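Transcriptional regulator, MarR family (Neisseria meningitidis serogroup B, PDB 3G3Z) probably binds DNA as a dimeric transcription factor of the MarR family and regulates gene expression in Neisseria meningitidis. Local coordinates at residues Asp21-Gln26 against Glu104-Phe109; Ala35-Leu40 against Lys67-Gln72; Arg46-Ile51 against Ile75-Gly80. All blocks are in the same frame, centred on the assembly; numbering follows the deposited sequence.

Contact 1: residues Asp21-Gln26 against Glu104-Phe109; sequences DKWIGQ and ESAQEF
Trp23 and Phe109 lay their rings flat on each other between helix 5-25 and helix 93-117. The stack is made by the five-membered ring of the indole, whose centroid lies 3.8 Å from that of the phenyl ring, with the planes only 17° apart. CD1 of Trp23 sits over the middle of the Phe109 ring, while the phenyl ring lies over one face of the indole, displaced toward its rim. The two side chains leave their helices in opposite directions and slide past each other. Both have CG anti to the backbone N (chi1 178° for Trp23 and -165° for Phe109), which carries the rings out across the 11.8 Å between the axes of segments 21-25 and 104-109. The six-membered part of the indole runs on beyond the stack to Ala106, where CH2 of Trp23 comes within 3.6 Å of the methyl CB.

The polar edge is served by water. NE1 of Trp23 donates to a water molecule 2.9 Å away in the plane of the ring, and that water donates a hydrogen bond to the backbone O of Ser105 at 3.0 Å. Packing continues into the second subunit, whose Ile140 touches Trp23 and whose Thr139 touches Phe109. The chemistry therefore joins two demands: the stacked faces supply an apolar junction that forms part of the dimer interface, while one bridging water satisfies the indole N-H and ties its edge to the opposing helix without a direct hydrogen bond.

Contact 2: residues Ala35-Leu40 against Lys67-Gln72; sequences AVLYTL and KTLAGQ
Leu69 of helix 59-71 puts one methyl group, CD1, against two consecutive residues of helix 31-43. The first is Val36, met tip to tip: its CG1 branch lies 3.8 Å from CD1 of Leu69. With chi1 at 178°, that branch stands anti to the backbone N, and it is the branch that does the touching. The second is Leu37, whose side chain passes Leu69 at a slant. Its CD2 also comes to 3.8 Å from CD1 of Leu69, and it touches the other branch as well, with CD2 of Leu69 at an equal 3.8 Å. Leu69 thus meets Leu37 with both halves of its fork but Val36 with one alone. Across the contact, the CB of Val36 and of Leu69 both point at the opposing segment; Leu37 starts out alongside it and bends in through CD2.

Around these three lies a second apolar layer. Ile75 of strand 75-77 and Leu74 of the preceding loop pack on Leu69, while Tyr98 of helix 93-117 packs on Leu37, so the leucine pair is held from the strand side and from the long helix. On helix 31-43, the polar group of Thr39 is turned to another partner: OG1 takes part in a hydrogen bond with NE1 of Trp55 in helix 48-55.

No hydrogen bond spans the two segments, whose nearest CA atoms, those of Leu37 and Leu69, stay 8.8 Å apart. What joins the helices here is close van der Waals packing of methyl groups together with their removal from water, whereas the hydrogen bond of Thr39 to Trp55 links helix 31-43 to helix 48-55.

Contact 3: residues Arg46-Ile51 against Ile75-Gly80; sequences RTQKHI and IEWQEG
Gln48 and Trp77 bury the surface of this small contact between them, and one hydrogen bond carries it. NE1 of Trp77 donates to OE1 of Gln48 over 3.1 Å, with a nearly straight N-H...O angle of 164°. The acceptor lies at the edge of the indole and in its plane, and the donor in turn lies in the carbonyl plane of the amide, although the two flat groups are themselves turned 58° against each other. Gln48 reaches the ring by staying extended beyond CG.

Its other amide atom, NE2, makes a weak hydrogen bond to Ser63 of helix 59-71, giving both ends of the amide a polar partner. Arg84 adds a cation-pi contact to the indole, while Leu89 of strand 89-91 touches both Gln48 and Trp77. Just before Gln48, Thr47 is the N-cap of helix 48-55, its OG1 accepting from His50 N at 3.1 Å.

The start of a helix is thereby fastened to a strand of an antiparallel hairpin. Strand 75-77, paired with strand 89-91, forms the wing of the winged helix-turn-helix fold characteristic of MarR regulators.

How the contacts relate
Starting at the N terminus, helix 5-25 enters contact 1, whose partner comes only after 77 intervening residues; the wide loop so closed holds both other contacts. Contact 2 joins helix 31-43 to helix 59-71, and contact 3 joins the start of helix 48-55 to strand 75-77. Their segments alternate along the chain, so these two loops cross, and with centres about 10 Å apart they also touch: Ala70 meets Ile75 and Trp77. Contact 1 touches contact 2 through Ala106 and Tyr38, but stays about 11 Å from contact 3 at the nearest atoms. Together they connect the winged helix-turn-helix region to the long helices beside the second subunit.

Contact 1: residues Asp21-Gln26 against Glu104-Phe109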
ATOM      1  N   ASP A  21      -5.062  -0.531  -6.021  1.00 18.75           N
ATOM      2  CA  ASP A  21      -4.307  -0.183  -7.215  1.00 19.68           C
ATOM      3  C   ASP A  21      -4.740  -0.986  -8.437  1.00 19.40           C
ATOM      4  O   ASP A  21      -4.740  -0.472  -9.550  1.00 21.43           O
ATOM      5  CB  ASP A  21      -2.808  -0.377  -6.988  1.00 23.22           C
ATOM      6  CG  ASP A  21      -2.155   0.833  -6.361  1.00 29.93           C
ATOM      7  OD1 ASP A  21      -0.954   0.752  -6.025  1.00 36.68           O
ATOM      8  OD2 ASP A  21      -2.837   1.867  -6.201  1.00 34.71           O
ATOM      9  N   LYS A  22      -5.106  -2.244  -8.222  1.00 18.35           N
ATOM     10  CA  LYS A  22      -5.586  -3.108  -9.296  1.00 18.64           C
ATOM     11  C   LYS A  22      -6.918  -2.587  -9.840  1.00 18.44           C
ATOM     12  O   LYS A  22      -7.103  -2.498 -11.057  1.00 17.48           O
ATOM     13  CB  LYS A  22      -5.731  -4.538  -8.791  1.00 20.74           C
ATOM     14  CG  LYS A  22      -6.140  -5.550  -9.841  1.00 25.30           C
ATOM     15  CD  LYS A  22      -6.376  -6.911  -9.192  1.00 29.55           C
ATOM     16  CE  LYS A  22      -5.071  -7.652  -8.975  1.00 32.17           C
ATOM     17  NZ  LYS A  22      -5.274  -8.863  -8.139  1.00 35.47           N
ATOM     18  N   TRP A  23      -7.832  -2.222  -8.940  1.00 16.92           N
ATOM     19  CA  TRP A  23      -9.096  -1.623  -9.359  1.00 18.41           C
ATOM     20  C   TRP A  23      -8.857  -0.353 -10.189  1.00 16.61           C
ATOM     21  O   TRP A  23      -9.448  -0.190 -11.253  1.00 18.82           O
ATOM     22  CB  TRP A  23     -10.009  -1.312  -8.167  1.00 16.88           C
ATOM     23  CG  TRP A  23     -11.245  -0.656  -8.620  1.00 15.17           C
ATOM     24  CD1 TRP A  23     -12.363  -1.265  -9.116  1.00 15.52           C
ATOM     25  CD2 TRP A  23     -11.490   0.755  -8.698  1.00 15.07           C
ATOM     26  NE1 TRP A  23     -13.298  -0.324  -9.466  1.00 14.28           N
ATOM     27  CE2 TRP A  23     -12.784   0.923  -9.228  1.00 14.75           C
ATOM     28  CE3 TRP A  23     -10.741   1.889  -8.368  1.00 12.95           C
ATOM     29  CZ2 TRP A  23     -13.347   2.185  -9.432  1.00 15.35           C
ATOM     30  CZ3 TRP A  23     -11.300   3.136  -8.568  1.00 11.25           C
ATOM     31  CH2 TRP A  23     -12.584   3.276  -9.092  1.00 11.28           C
ATOM     32  N   ILE A  24      -7.995   0.534  -9.697  1.00 15.98           N
ATOM     33  CA  ILE A  24      -7.637   1.754 -10.416  1.00 14.41           C
ATOM     34  C   ILE A  24      -7.140   1.409 -11.821  1.00 16.02           C
ATOM     35  O   ILE A  24      -7.510   2.073 -12.798  1.00 12.67           O
ATOM     36  CB  ILE A  24      -6.556   2.592  -9.665  1.00 13.67           C
ATOM     37  CG1 ILE A  24      -7.133   3.188  -8.371  1.00 12.82           C
ATOM     38  CG2 ILE A  24      -6.022   3.696 -10.562  1.00 11.65           C
ATOM     39  CD1 ILE A  24      -6.133   4.008  -7.506  1.00  6.76           C
ATOM     40  N   GLY A  25      -6.320   0.359 -11.914  1.00 15.86           N
ATOM     41  CA  GLY A  25      -5.736  -0.062 -13.189  1.00 17.94           C
ATOM     42  C   GLY A  25      -6.788  -0.552 -14.168  1.00 18.21           C
ATOM     43  O   GLY A  25      -6.614  -0.431 -15.378  1.00 18.11           O
ATOM     44  N   GLN A  26      -7.881  -1.104 -13.633  1.00 19.84           N
ATOM     45  CA  GLN A  26      -9.015  -1.575 -14.436  1.00 18.97           C
ATOM     46  C   GLN A  26      -9.851  -0.436 -15.011  1.00 18.32           C
ATOM     47  O   GLN A  26     -10.745  -0.679 -15.838  1.00 19.72           O
ATOM     48  CB  GLN A  26      -9.909  -2.549 -13.645  1.00 17.83           C
ATOM     49  CG  GLN A  26      -9.224  -3.868 -13.256  1.00 16.82           C
ATOM     50  CD  GLN A  26      -8.633  -4.610 -14.449  1.00 21.12           C
ATOM     51  OE1 GLN A  26      -9.354  -5.185 -15.267  1.00 22.37           O
ATOM     52  NE2 GLN A  26      -7.315  -4.587 -14.558  1.00 17.55           N
ATOM     53  N   GLU A 104     -18.228   7.535 -11.445  1.00 20.66           N
ATOM     54  CA  GLU A 104     -19.345   6.598 -11.449  1.00 25.19           C
ATOM     55  C   GLU A 104     -18.917   5.173 -11.113  1.00 22.33           C
ATOM     56  O   GLU A 104     -19.541   4.521 -10.281  1.00 21.84           O
ATOM     57  CB  GLU A 104     -20.105   6.655 -12.771  1.00 25.02           C
ATOM     58  CG  GLU A 104     -21.008   7.856 -12.871  1.00 33.12           C
ATOM     59  CD  GLU A 104     -21.529   8.071 -14.278  1.00 40.83           C
ATOM     60  OE1 GLU A 104     -22.212   7.163 -14.804  1.00 44.02           O
ATOM     61  OE2 GLU A 104     -21.259   9.149 -14.854  1.00 39.45           O
ATOM     62  N   SER A 105     -17.851   4.695 -11.753  1.00 23.31           N
ATOM     63  CA  SER A 105     -17.330   3.358 -11.459  1.00 25.68           C
ATOM     64  C   SER A 105     -16.793   3.259 -10.037  1.00 23.07           C
ATOM     65  O   SER A 105     -16.932   2.213  -9.402  1.00 23.63           O
ATOM     66  CB  SER A 105     -16.265   2.921 -12.467  1.00 25.40           C
ATOM     67  OG  SER A 105     -15.306   3.931 -12.655  1.00 34.28           O
ATOM     68  N   ALA A 106     -16.196   4.347  -9.546  1.00 22.99           N
ATOM     69  CA  ALA A 106     -15.723   4.420  -8.156  1.00 21.30           C
ATOM     70  C   ALA A 106     -16.873   4.303  -7.174  1.00 19.54           C
ATOM     71  O   ALA A 106     -16.773   3.568  -6.185  1.00 18.52           O
ATOM     72  CB  ALA A 106     -14.958   5.702  -7.913  1.00 22.95           C
ATOM     73  N   GLN A 107     -17.961   5.018  -7.461  1.00 17.31           N
ATOM     74  CA  GLN A 107     -19.155   4.989  -6.629  1.00 18.44           C
ATOM     75  C   GLN A 107     -19.822   3.611  -6.709  1.00 20.10           C
ATOM     76  O   GLN A 107     -20.314   3.093  -5.712  1.00 20.65           O
ATOM     77  CB  GLN A 107     -20.120   6.115  -7.025  1.00 18.56           C
ATOM     78  CG  GLN A 107     -21.367   6.227  -6.128  1.00 20.88           C
ATOM     79  CD  GLN A 107     -21.037   6.450  -4.661  1.00 22.45           C
ATOM     80  OE1 GLN A 107     -20.189   7.274  -4.317  1.00 26.38           O
ATOM     81  NE2 GLN A 107     -21.726   5.729  -3.788  1.00 25.81           N
ATOM     82  N   GLU A 108     -19.791   3.004  -7.892  1.00 20.82           N
ATOM     83  CA  GLU A 108     -20.288   1.647  -8.059  1.00 21.76           C
ATOM     84  C   GLU A 108     -19.459   0.622  -7.277  1.00 21.46           C
ATOM     85  O   GLU A 108     -20.020  -0.215  -6.565  1.00 20.93           O
ATOM     86  CB  GLU A 108     -20.339   1.284  -9.533  1.00 20.21           C
ATOM     87  CG  GLU A 108     -21.079   0.006  -9.799  1.00 30.85           C
ATOM     88  CD  GLU A 108     -20.817  -0.530 -11.184  1.00 38.14           C
ATOM     89  OE1 GLU A 108     -20.719   0.282 -12.134  1.00 43.69           O
ATOM     90  OE2 GLU A 108     -20.706  -1.767 -11.317  1.00 41.10           O
ATOM     91  N   PHE A 109     -18.133   0.681  -7.418  1.00 20.03           N
ATOM     92  CA  PHE A 109     -17.216  -0.178  -6.639  1.00 16.42           C
ATOM     93  C   PHE A 109     -17.432  -0.010  -5.141  1.00 15.23           C
ATOM     94  O   PHE A 109     -17.484  -0.987  -4.397  1.00 16.53           O
ATOM     95  CB  PHE A 109     -15.755   0.138  -6.989  1.00 15.96           C
ATOM     96  CG  PHE A 109     -14.765  -0.909  -6.520  1.00 15.99           C
ATOM     97  CD1 PHE A 109     -14.859  -2.226  -6.959  1.00 16.48           C
ATOM     98  CD2 PHE A 109     -13.725  -0.567  -5.681  1.00 18.15           C
ATOM     99  CE1 PHE A 109     -13.955  -3.188  -6.552  1.00 17.84           C
ATOM    100  CE2 PHE A 109     -12.785  -1.523  -5.266  1.00 20.27           C
ATOM    101  CZ  PHE A 109     -12.905  -2.840  -5.699  1.00 22.10           C
TER
HETATM  102  O   HOH W   1     -16.082  -0.450 -10.413  1.00 14.25           O

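Contact 2: residues Ala35-Leu40 against Lys67-Gln72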
ATOM      1  N   ALA A  35      -5.266   9.948  -8.191  1.00 11.92           N
ATOM      2  CA  ALA A  35      -5.128  10.883  -7.089  1.00 14.04           C
ATOM      3  C   ALA A  35      -5.549  12.304  -7.507  1.00 15.00           C
ATOM      4  O   ALA A  35      -6.344  12.931  -6.814  1.00 18.38           O
ATOM      5  CB  ALA A  35      -3.680  10.869  -6.557  1.00 13.36           C
ATOM      6  N   VAL A  36      -5.045  12.788  -8.643  1.00 15.95           N
ATOM      7  CA  VAL A  36      -5.406  14.123  -9.169  1.00 16.08           C
ATOM      8  C   VAL A  36      -6.852  14.155  -9.658  1.00 19.10           C
ATOM      9  O   VAL A  36      -7.667  14.927  -9.160  1.00 23.82           O
ATOM     10  CB  VAL A  36      -4.433  14.589 -10.309  1.00 16.63           C
ATOM     11  CG1 VAL A  36      -4.846  15.966 -10.893  1.00 19.34           C
ATOM     12  CG2 VAL A  36      -3.031  14.672  -9.785  1.00 12.70           C
ATOM     13  N   LEU A  37      -7.167  13.299 -10.625  1.00 20.80           N
ATOM     14  CA  LEU A  37      -8.473  13.300 -11.290  1.00 21.29           C
ATOM     15  C   LEU A  37      -9.655  13.072 -10.336  1.00 21.23           C
ATOM     16  O   LEU A  37     -10.660  13.793 -10.383  1.00 16.99           O
ATOM     17  CB  LEU A  37      -8.490  12.251 -12.415  1.00 21.50           C
ATOM     18  CG  LEU A  37      -7.480  12.452 -13.563  1.00 22.37           C
ATOM     19  CD1 LEU A  37      -7.353  11.182 -14.394  1.00 17.03           C
ATOM     20  CD2 LEU A  37      -7.864  13.644 -14.431  1.00 19.78           C
ATOM     21  N   TYR A  38      -9.525  12.073  -9.471  1.00 17.67           N
ATOM     22  CA  TYR A  38     -10.604  11.750  -8.552  1.00 20.16           C
ATOM     23  C   TYR A  38     -10.791  12.783  -7.440  1.00 22.37           C
ATOM     24  O   TYR A  38     -11.934  13.099  -7.087  1.00 21.09           O
ATOM     25  CB  TYR A  38     -10.436  10.352  -7.982  1.00 18.42           C
ATOM     26  CG  TYR A  38     -11.641   9.869  -7.224  1.00 19.54           C
ATOM     27  CD1 TYR A  38     -12.784   9.421  -7.897  1.00 18.77           C
ATOM     28  CD2 TYR A  38     -11.649   9.862  -5.827  1.00 19.24           C
ATOM     29  CE1 TYR A  38     -13.903   8.977  -7.191  1.00 20.32           C
ATOM     30  CE2 TYR A  38     -12.761   9.419  -5.114  1.00 22.33           C
ATOM     31  CZ  TYR A  38     -13.879   8.975  -5.798  1.00 23.24           C
ATOM     32  OH  TYR A  38     -14.974   8.543  -5.086  1.00 24.82           O
ATOM     33  N   THR A  39      -9.689  13.317  -6.902  1.00 21.67           N
ATOM     34  CA  THR A  39      -9.775  14.409  -5.916  1.00 23.18           C
ATOM     35  C   THR A  39     -10.491  15.623  -6.517  1.00 21.97           C
ATOM     36  O   THR A  39     -11.387  16.205  -5.899  1.00 25.54           O
ATOM     37  CB  THR A  39      -8.377  14.832  -5.356  1.00 22.72           C
ATOM     38  OG1 THR A  39      -7.675  13.679  -4.879  1.00 28.14           O
ATOM     39  CG2 THR A  39      -8.521  15.806  -4.208  1.00 22.83           C
ATOM     40  N   LEU A  40     -10.112  15.983  -7.735  1.00 21.37           N
ATOM     41  CA  LEU A  40     -10.665  17.178  -8.364  1.00 24.01           C
ATOM     42  C   LEU A  40     -12.132  17.011  -8.743  1.00 25.11           C
ATOM     43  O   LEU A  40     -12.904  17.965  -8.676  1.00 24.74           O
ATOM     44  CB  LEU A  40      -9.822  17.601  -9.571  1.00 22.07           C
ATOM     45  CG  LEU A  40      -8.409  18.135  -9.297  1.00 22.18           C
ATOM     46  CD1 LEU A  40      -7.748  18.582 -10.591  1.00 18.51           C
ATOM     47  CD2 LEU A  40      -8.415  19.278  -8.286  1.00 22.93           C
ATOM     48  N   LYS A  67       1.261  18.260 -14.996  1.00 19.61           N
ATOM     49  CA  LYS A  67       1.786  18.754 -16.273  1.00 21.13           C
ATOM     50  C   LYS A  67       1.176  17.982 -17.447  1.00 21.87           C
ATOM     51  O   LYS A  67       0.756  18.589 -18.434  1.00 23.77           O
ATOM     52  CB  LYS A  67       3.322  18.685 -16.301  1.00 21.74           C
ATOM     53  CG  LYS A  67       3.975  19.331 -17.527  1.00 25.67           C
ATOM     54  CD  LYS A  67       5.483  19.562 -17.313  1.00 26.16           C
ATOM     55  CE  LYS A  67       6.138  20.144 -18.564  1.00 26.66           C
ATOM     56  NZ  LYS A  67       7.571  20.544 -18.364  1.00 28.24           N
ATOM     57  N   THR A  68       1.110  16.654 -17.331  1.00 21.89           N
ATOM     58  CA  THR A  68       0.545  15.807 -18.395  1.00 21.53           C
ATOM     59  C   THR A  68      -0.937  16.083 -18.621  1.00 22.49           C
ATOM     60  O   THR A  68      -1.376  16.240 -19.769  1.00 25.40           O
ATOM     61  CB  THR A  68       0.765  14.288 -18.147  1.00 22.05           C
ATOM     62  OG1 THR A  68       2.152  14.035 -17.927  1.00 17.66           O
ATOM     63  CG2 THR A  68       0.323  13.468 -19.364  1.00 21.13           C
ATOM     64  N   LEU A  69      -1.697  16.174 -17.530  1.00 20.86           N
ATOM     65  CA  LEU A  69      -3.138  16.406 -17.618  1.00 19.48           C
ATOM     66  C   LEU A  69      -3.510  17.791 -18.177  1.00 20.31           C
ATOM     67  O   LEU A  69      -4.479  17.920 -18.944  1.00 20.57           O
ATOM     68  CB  LEU A  69      -3.814  16.124 -16.270  1.00 20.29           C
ATOM     69  CG  LEU A  69      -3.822  14.644 -15.828  1.00 18.26           C
ATOM     70  CD1 LEU A  69      -4.179  14.521 -14.367  1.00 13.98           C
ATOM     71  CD2 LEU A  69      -4.766  13.774 -16.672  1.00 16.39           C
ATOM     72  N   ALA A  70      -2.738  18.816 -17.805  1.00 19.69           N
ATOM     73  CA  ALA A  70      -2.938  20.164 -18.334  1.00 20.09           C
ATOM     74  C   ALA A  70      -2.636  20.202 -19.824  1.00 19.21           C
ATOM     75  O   ALA A  70      -3.370  20.821 -20.585  1.00 19.43           O
ATOM     76  CB  ALA A  70      -2.082  21.186 -17.587  1.00 19.39           C
ATOM     77  N   GLY A  71      -1.559  19.525 -20.225  1.00 20.36           N
ATOM     78  CA  GLY A  71      -1.172  19.402 -21.631  1.00 22.51           C
ATOM     79  C   GLY A  71      -2.223  18.667 -22.443  1.00 23.48           C
ATOM     80  O   GLY A  71      -2.318  18.837 -23.660  1.00 23.00           O
ATOM     81  N   GLN A  72      -3.027  17.851 -21.768  1.00 22.90           N
ATOM     82  CA  GLN A  72      -4.140  17.181 -22.429  1.00 20.91           C
ATOM     83  C   GLN A  72      -5.416  17.998 -22.345  1.00 19.47           C
ATOM     84  O   GLN A  72      -6.475  17.554 -22.798  1.00 20.77           O
ATOM     85  CB  GLN A  72      -4.337  15.785 -21.858  1.00 21.62           C
ATOM     86  CG  GLN A  72      -3.311  14.794 -22.383  1.00 24.73           C
ATOM     87  CD  GLN A  72      -3.843  13.379 -22.376  1.00 30.21           C
ATOM     88  OE1 GLN A  72      -4.067  12.779 -23.431  1.00 32.38           O
ATOM     89  NE2 GLN A  72      -4.073  12.844 -21.187  1.00 26.33           N
TER

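Contact 3: residues Arg46-Ile51 against Ile75-Gly80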
ATOM      1  N   ARG A  46      -8.515  22.081  -5.722  1.00 25.80           N
ATOM      2  CA  ARG A  46      -7.577  21.750  -4.657  1.00 25.91           C
ATOM      3  C   ARG A  46      -6.179  22.062  -5.149  1.00 25.75           C
ATOM      4  O   ARG A  46      -5.924  22.070  -6.349  1.00 26.12           O
ATOM      5  CB  ARG A  46      -7.668  20.261  -4.285  1.00 25.33           C
ATOM      6  CG  ARG A  46      -8.993  19.797  -3.700  1.00 24.96           C
ATOM      7  CD  ARG A  46      -9.198  20.331  -2.289  1.00 31.08           C
ATOM      8  NE  ARG A  46     -10.536  20.029  -1.788  1.00 32.89           N
ATOM      9  CZ  ARG A  46     -10.991  20.382  -0.591  1.00 38.79           C
ATOM     10  NH1 ARG A  46     -10.214  21.063   0.248  1.00 38.72           N
ATOM     11  NH2 ARG A  46     -12.231  20.059  -0.232  1.00 38.05           N
ATOM     12  N   THR A  47      -5.270  22.322  -4.224  1.00 26.42           N
ATOM     13  CA  THR A  47      -3.890  22.587  -4.598  1.00 24.94           C
ATOM     14  C   THR A  47      -3.206  21.244  -4.790  1.00 25.97           C
ATOM     15  O   THR A  47      -3.678  20.231  -4.275  1.00 24.33           O
ATOM     16  CB  THR A  47      -3.145  23.367  -3.505  1.00 25.54           C
ATOM     17  OG1 THR A  47      -3.080  22.575  -2.312  1.00 24.73           O
ATOM     18  CG2 THR A  47      -3.843  24.704  -3.205  1.00 23.24           C
ATOM     19  N   GLN A  48      -2.098  21.243  -5.529  1.00 24.50           N
ATOM     20  CA  GLN A  48      -1.272  20.049  -5.677  1.00 24.20           C
ATOM     21  C   GLN A  48      -0.873  19.487  -4.318  1.00 23.01           C
ATOM     22  O   GLN A  48      -0.816  18.260  -4.129  1.00 21.56           O
ATOM     23  CB  GLN A  48      -0.021  20.377  -6.487  1.00 25.08           C
ATOM     24  CG  GLN A  48      -0.292  20.615  -7.960  1.00 29.58           C
ATOM     25  CD  GLN A  48       0.923  21.134  -8.705  1.00 29.33           C
ATOM     26  OE1 GLN A  48       0.801  21.992  -9.571  1.00 30.21           O
ATOM     27  NE2 GLN A  48       2.099  20.615  -8.373  1.00 28.89           N
ATOM     28  N   LYS A  49      -0.602  20.391  -3.375  1.00 22.06           N
ATOM     29  CA  LYS A  49      -0.231  20.008  -2.015  1.00 23.07           C
ATOM     30  C   LYS A  49      -1.321  19.201  -1.307  1.00 23.69           C
ATOM     31  O   LYS A  49      -1.028  18.177  -0.669  1.00 23.42           O
ATOM     32  CB  LYS A  49       0.147  21.234  -1.183  1.00 23.51           C
ATOM     33  CG  LYS A  49       0.554  20.889   0.246  1.00 25.11           C
ATOM     34  CD  LYS A  49       1.763  21.698   0.668  1.00 30.02           C
ATOM     35  CE  LYS A  49       1.427  22.680   1.756  1.00 31.33           C
ATOM     36  NZ  LYS A  49       1.604  22.046   3.114  1.00 35.62           N
ATOM     37  N   HIS A  50      -2.570  19.654  -1.417  1.00 21.92           N
ATOM     38  CA  HIS A  50      -3.697  18.938  -0.802  1.00 21.11           C
ATOM     39  C   HIS A  50      -3.839  17.512  -1.344  1.00 22.20           C
ATOM     40  O   HIS A  50      -4.031  16.554  -0.583  1.00 20.78           O
ATOM     41  CB  HIS A  50      -5.005  19.707  -1.009  1.00 22.18           C
ATOM     42  CG  HIS A  50      -6.217  18.954  -0.558  1.00 25.24           C
ATOM     43  ND1 HIS A  50      -6.716  19.049   0.723  1.00 27.87           N
ATOM     44  CD2 HIS A  50      -7.014  18.073  -1.208  1.00 21.70           C
ATOM     45  CE1 HIS A  50      -7.777  18.270   0.839  1.00 25.44           C
ATOM     46  NE2 HIS A  50      -7.980  17.667  -0.317  1.00 24.66           N
ATOM     47  N   ILE A  51      -3.760  17.396  -2.667  1.00 21.74           N
ATOM     48  CA  ILE A  51      -3.812  16.117  -3.359  1.00 21.69           C
ATOM     49  C   ILE A  51      -2.660  15.211  -2.911  1.00 20.33           C
ATOM     50  O   ILE A  51      -2.880  14.043  -2.585  1.00 21.88           O
ATOM     51  CB  ILE A  51      -3.762  16.346  -4.895  1.00 23.09           C
ATOM     52  CG1 ILE A  51      -5.008  17.113  -5.351  1.00 17.70           C
ATOM     53  CG2 ILE A  51      -3.608  15.028  -5.654  1.00 19.37           C
ATOM     54  CD1 ILE A  51      -4.849  17.781  -6.701  1.00 21.65           C
ATOM     55  N   ILE A  75      -7.121  19.553 -17.082  1.00 25.90           N
ATOM     56  CA  ILE A  75      -7.082  20.347 -15.852  1.00 26.41           C
ATOM     57  C   ILE A  75      -6.560  21.763 -16.124  1.00 28.15           C
ATOM     58  O   ILE A  75      -6.109  22.056 -17.231  1.00 26.93           O
ATOM     59  CB  ILE A  75      -6.217  19.670 -14.749  1.00 25.26           C
ATOM     60  CG1 ILE A  75      -4.760  19.548 -15.200  1.00 25.59           C
ATOM     61  CG2 ILE A  75      -6.810  18.309 -14.334  1.00 25.56           C
ATOM     62  CD1 ILE A  75      -3.797  19.174 -14.100  1.00 26.98           C
ATOM     63  N   GLU A  76      -6.610  22.627 -15.109  1.00 31.00           N
ATOM     64  CA  GLU A  76      -6.115  23.997 -15.227  1.00 34.26           C
ATOM     65  C   GLU A  76      -5.800  24.623 -13.867  1.00 37.40           C
ATOM     66  O   GLU A  76      -6.494  24.377 -12.879  1.00 38.17           O
ATOM     67  CB  GLU A  76      -7.136  24.864 -15.968  1.00 33.80           C
ATOM     68  CG  GLU A  76      -8.454  25.045 -15.213  1.00 36.23           C
ATOM     69  CD  GLU A  76      -9.595  25.484 -16.102  1.00 37.58           C
ATOM     70  OE1 GLU A  76      -9.338  25.943 -17.233  1.00 34.07           O
ATOM     71  OE2 GLU A  76     -10.758  25.363 -15.665  1.00 41.08           O
ATOM     72  N   TRP A  77      -4.743  25.427 -13.826  1.00 40.95           N
ATOM     73  CA  TRP A  77      -4.465  26.280 -12.679  1.00 44.23           C
ATOM     74  C   TRP A  77      -5.243  27.571 -12.857  1.00 46.37           C
ATOM     75  O   TRP A  77      -5.372  28.073 -13.976  1.00 46.39           O
ATOM     76  CB  TRP A  77      -2.975  26.614 -12.598  1.00 44.96           C
ATOM     77  CG  TRP A  77      -2.096  25.430 -12.393  1.00 48.49           C
ATOM     78  CD1 TRP A  77      -1.718  24.888 -11.198  1.00 50.18           C
ATOM     79  CD2 TRP A  77      -1.475  24.634 -13.411  1.00 49.81           C
ATOM     80  NE1 TRP A  77      -0.897  23.803 -11.406  1.00 50.76           N
ATOM     81  CE2 TRP A  77      -0.732  23.624 -12.755  1.00 51.04           C
ATOM     82  CE3 TRP A  77      -1.472  24.676 -14.812  1.00 50.98           C
ATOM     83  CZ2 TRP A  77       0.005  22.658 -13.455  1.00 50.38           C
ATOM     84  CZ3 TRP A  77      -0.736  23.718 -15.506  1.00 51.28           C
ATOM     85  CH2 TRP A  77      -0.010  22.722 -14.825  1.00 50.78           C
ATOM     86  N   GLN A  78      -5.765  28.112 -11.763  1.00 49.30           N
ATOM     87  CA  GLN A  78      -6.320  29.458 -11.793  1.00 51.94           C
ATOM     88  C   GLN A  78      -5.157  30.445 -11.910  1.00 53.62           C
ATOM     89  O   GLN A  78      -4.009  30.080 -11.664  1.00 53.64           O
ATOM     90  CB  GLN A  78      -7.144  29.739 -10.540  1.00 52.10           C
ATOM     91  CG  GLN A  78      -6.338  29.749  -9.258  1.00 54.33           C
ATOM     92  CD  GLN A  78      -6.583  30.995  -8.432  1.00 56.69           C
ATOM     93  OE1 GLN A  78      -7.602  31.112  -7.748  1.00 57.30           O
ATOM     94  NE2 GLN A  78      -5.643  31.935  -8.489  1.00 55.46           N
ATOM     95  N   GLU A  79      -5.448  31.686 -12.287  1.00 56.20           N
ATOM     96  CA  GLU A  79      -4.396  32.695 -12.437  1.00 58.78           C
ATOM     97  C   GLU A  79      -4.125  33.468 -11.143  1.00 60.20           C
ATOM     98  O   GLU A  79      -5.053  33.812 -10.404  1.00 60.02           O
ATOM     99  CB  GLU A  79      -4.702  33.647 -13.602  1.00 58.77           C
ATOM    100  CG  GLU A  79      -4.523  33.024 -14.994  1.00 59.27           C
ATOM    101  CD  GLU A  79      -3.077  32.644 -15.307  1.00 59.24           C
ATOM    102  OE1 GLU A  79      -2.160  33.415 -14.952  1.00 58.48           O
ATOM    103  OE2 GLU A  79      -2.859  31.575 -15.916  1.00 59.42           O
ATOM    104  N   GLY A  80      -2.846  33.731 -10.879  1.00 61.64           N
ATOM    105  CA  GLY A  80      -2.430  34.476  -9.692  1.00 63.11           C
ATOM    106  C   GLY A  80      -0.951  34.811  -9.689  1.00 64.43           C
ATOM    107  O   GLY A  80      -0.185  34.303 -10.514  1.00 63.55           O
TER